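Local coordinates for DNA-binding protein (Sulfolobus solfataricus, PDB 3IRB) that is of unknown function but binds zinc and may bind acyl-CoA, at residues K49-C53 with C64-V69. Residues are numbered along the deposited sequence; the frame is centred on the assembly and turned at random.
Sequences KCSKC and CEHCFV. With ZN (zinc ion), chain C.
This is the Cys4 site of a rubredoxin-like zinc ribbon: segments 49-53 and 64-69 each bring a CxxC turn (50-53 and 64-67) to one zinc ion, facing each other across it, and share no direct hydrogen bond. The CA atoms of Cys50 and Cys64 lie 6.4 Å apart, those of Lys52 and Cys67 6.8 Å. Zinc bonds to Cys50 SG at 2.4 Å and to the SG atoms of Cys53, Cys64 and Cys67 at 2.3 Å each.

Cys67 is the most covered residue. With chi1 m, its SG sits 3.5 Å from Cys53 CB and 3.7 Å from Lys52 CB. The first cysteine of each turn is t, and its sulfur accepts a backbone NH from the second: Cys53 N to Cys50 SG, 3.6 Å, and Cys67 N to Cys64 SG, 3.5 Å. Cys53 itself is p. Residues 65-67 have helical phi/psi, then Phe68 turns to 61/47, so that Phe68 and Val69 both face Cys64 in a G1 beta bulge, closed by Cys64 N to Val69 O at 2.8 Å. The chain thus passes from strand 63-64 into strand 69-76, whose Ile71 touches both Cys50 and Cys64.

On the inner side, Cys50 SG meets Cys64 CB at 3.7 Å and Val69 CG2 at 3.9 Å. Lys52 closes the solvent edge, its extended chain (all four chi angles t) running past Val69, with Lys52 CD 4.3 Å from Val69 CG1. At its tip, a water accepts a hydrogen bond from Lys52 NZ at 2.9 Å and donates one to Cys67 O at 2.7 Å.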
loop_
_atom_site.group_PDB
_atom_site.type_symbol
_atom_site.label_atom_id
_atom_site.label_comp_id
_atom_site.label_asym_id
_atom_site.label_seq_id
_atom_site.Cartn_x
_atom_site.Cartn_y
_atom_site.Cartn_z
ATOM N N LYS A 49 -15.211 5.967 0.294
ATOM C CA LYS A 49 -15.555 7.076 -0.580
ATOM C C LYS A 49 -16.379 8.084 0.164
ATOM O O LYS A 49 -17.487 7.773 0.606
ATOM C CB LYS A 49 -16.297 6.590 -1.823
ATOM C CG LYS A 49 -16.715 7.707 -2.763
ATOM C CD LYS A 49 -17.505 7.195 -3.987
ATOM C CE LYS A 49 -17.622 8.293 -5.042
ATOM N NZ LYS A 49 -18.324 7.835 -6.262
ATOM N N CYS A 50 -15.845 9.293 0.300
ATOM C CA CYS A 50 -16.578 10.383 0.930
ATOM C C CYS A 50 -17.758 10.785 0.059
ATOM O O CYS A 50 -17.624 11.044 -1.136
ATOM C CB CYS A 50 -15.682 11.601 1.176
ATOM S SG CYS A 50 -16.495 13.004 1.867
ATOM N N SER A 51 -18.929 10.828 0.660
ATOM C CA SER A 51 -20.136 11.139 -0.079
ATOM C C SER A 51 -20.223 12.622 -0.384
ATOM O O SER A 51 -20.977 13.030 -1.262
ATOM C CB SER A 51 -21.373 10.686 0.689
ATOM O OG SER A 51 -21.350 9.285 0.874
ATOM N N LYS A 52 -19.480 13.432 0.371
ATOM C CA LYS A 52 -19.574 14.883 0.202
ATOM C C LYS A 52 -18.687 15.400 -0.916
ATOM O O LYS A 52 -19.112 16.289 -1.662
ATOM C CB LYS A 52 -19.238 15.625 1.494
ATOM C CG LYS A 52 -19.781 17.052 1.436
ATOM C CD LYS A 52 -19.955 17.720 2.771
ATOM C CE LYS A 52 -20.841 18.959 2.618
ATOM N NZ LYS A 52 -20.573 19.989 3.674
ATOM N N CYS A 53 -17.484 14.840 -1.059
ATOM C CA CYS A 53 -16.571 15.287 -2.132
ATOM C C CYS A 53 -16.258 14.201 -3.150
ATOM O O CYS A 53 -15.600 14.467 -4.173
ATOM C CB CYS A 53 -15.266 15.799 -1.524
ATOM S SG CYS A 53 -14.274 14.518 -0.684
ATOM N N CYS A 64 -13.268 12.120 6.500
ATOM C CA CYS A 64 -12.708 12.902 5.400
ATOM C C CYS A 64 -12.269 14.238 5.993
ATOM O O CYS A 64 -13.106 15.028 6.396
ATOM C CB CYS A 64 -13.741 13.153 4.296
ATOM S SG CYS A 64 -13.068 14.214 2.931
ATOM N N GLU A 65 -10.963 14.491 6.054
ATOM C CA GLU A 65 -10.490 15.754 6.661
ATOM C C GLU A 65 -10.672 16.972 5.721
ATOM O O GLU A 65 -10.638 18.106 6.196
ATOM C CB GLU A 65 -9.025 15.631 7.128
ATOM C CG GLU A 65 -8.377 16.913 7.718
ATOM C CD GLU A 65 -9.057 17.504 8.963
ATOM O OE1 GLU A 65 -10.025 16.931 9.501
ATOM O OE2 GLU A 65 -8.599 18.573 9.421
ATOM N N HIS A 66 -10.889 16.725 4.426
ATOM C CA HIS A 66 -11.230 17.787 3.468
ATOM C C HIS A 66 -12.598 18.364 3.741
ATOM O O HIS A 66 -12.758 19.581 3.741
ATOM C CB HIS A 66 -11.170 17.265 2.036
ATOM C CG HIS A 66 -9.800 16.844 1.628
ATOM N ND1 HIS A 66 -9.494 15.552 1.261
ATOM C CD2 HIS A 66 -8.640 17.542 1.561
ATOM C CE1 HIS A 66 -8.206 15.473 0.972
ATOM N NE2 HIS A 66 -7.666 16.668 1.142
ATOM N N CYS A 67 -13.583 17.489 3.978
ATOM C CA CYS A 67 -14.968 17.903 4.213
ATOM C C CYS A 67 -15.369 17.997 5.684
ATOM O O CYS A 67 -16.419 18.549 5.973
ATOM C CB CYS A 67 -15.926 16.918 3.547
ATOM S SG CYS A 67 -15.724 16.774 1.755
ATOM N N PHE A 68 -14.559 17.440 6.591
ATOM C CA PHE A 68 -14.885 17.343 8.023
ATOM C C PHE A 68 -16.146 16.533 8.308
ATOM O O PHE A 68 -17.012 16.977 9.049
ATOM C CB PHE A 68 -14.985 18.739 8.672
ATOM C CG PHE A 68 -13.839 19.627 8.333
ATOM C CD1 PHE A 68 -12.551 19.314 8.764
ATOM C CD2 PHE A 68 -14.027 20.759 7.551
ATOM C CE1 PHE A 68 -11.479 20.123 8.432
ATOM C CE2 PHE A 68 -12.955 21.573 7.214
ATOM C CZ PHE A 68 -11.676 21.254 7.654
ATOM N N VAL A 69 -16.254 15.364 7.675
ATOM C CA VAL A 69 -17.408 14.494 7.802
ATOM C C VAL A 69 -16.960 13.034 7.824
ATOM O O VAL A 69 -15.905 12.660 7.255
ATOM C CB VAL A 69 -18.417 14.656 6.632
ATOM C CG1 VAL A 69 -18.979 16.073 6.569
ATOM C CG2 VAL A 69 -17.784 14.269 5.345
HETATM ZN ZN ZN C . -14.865 14.661 1.526
HETATM O O HOH W 1 -17.790 20.198 4.413
#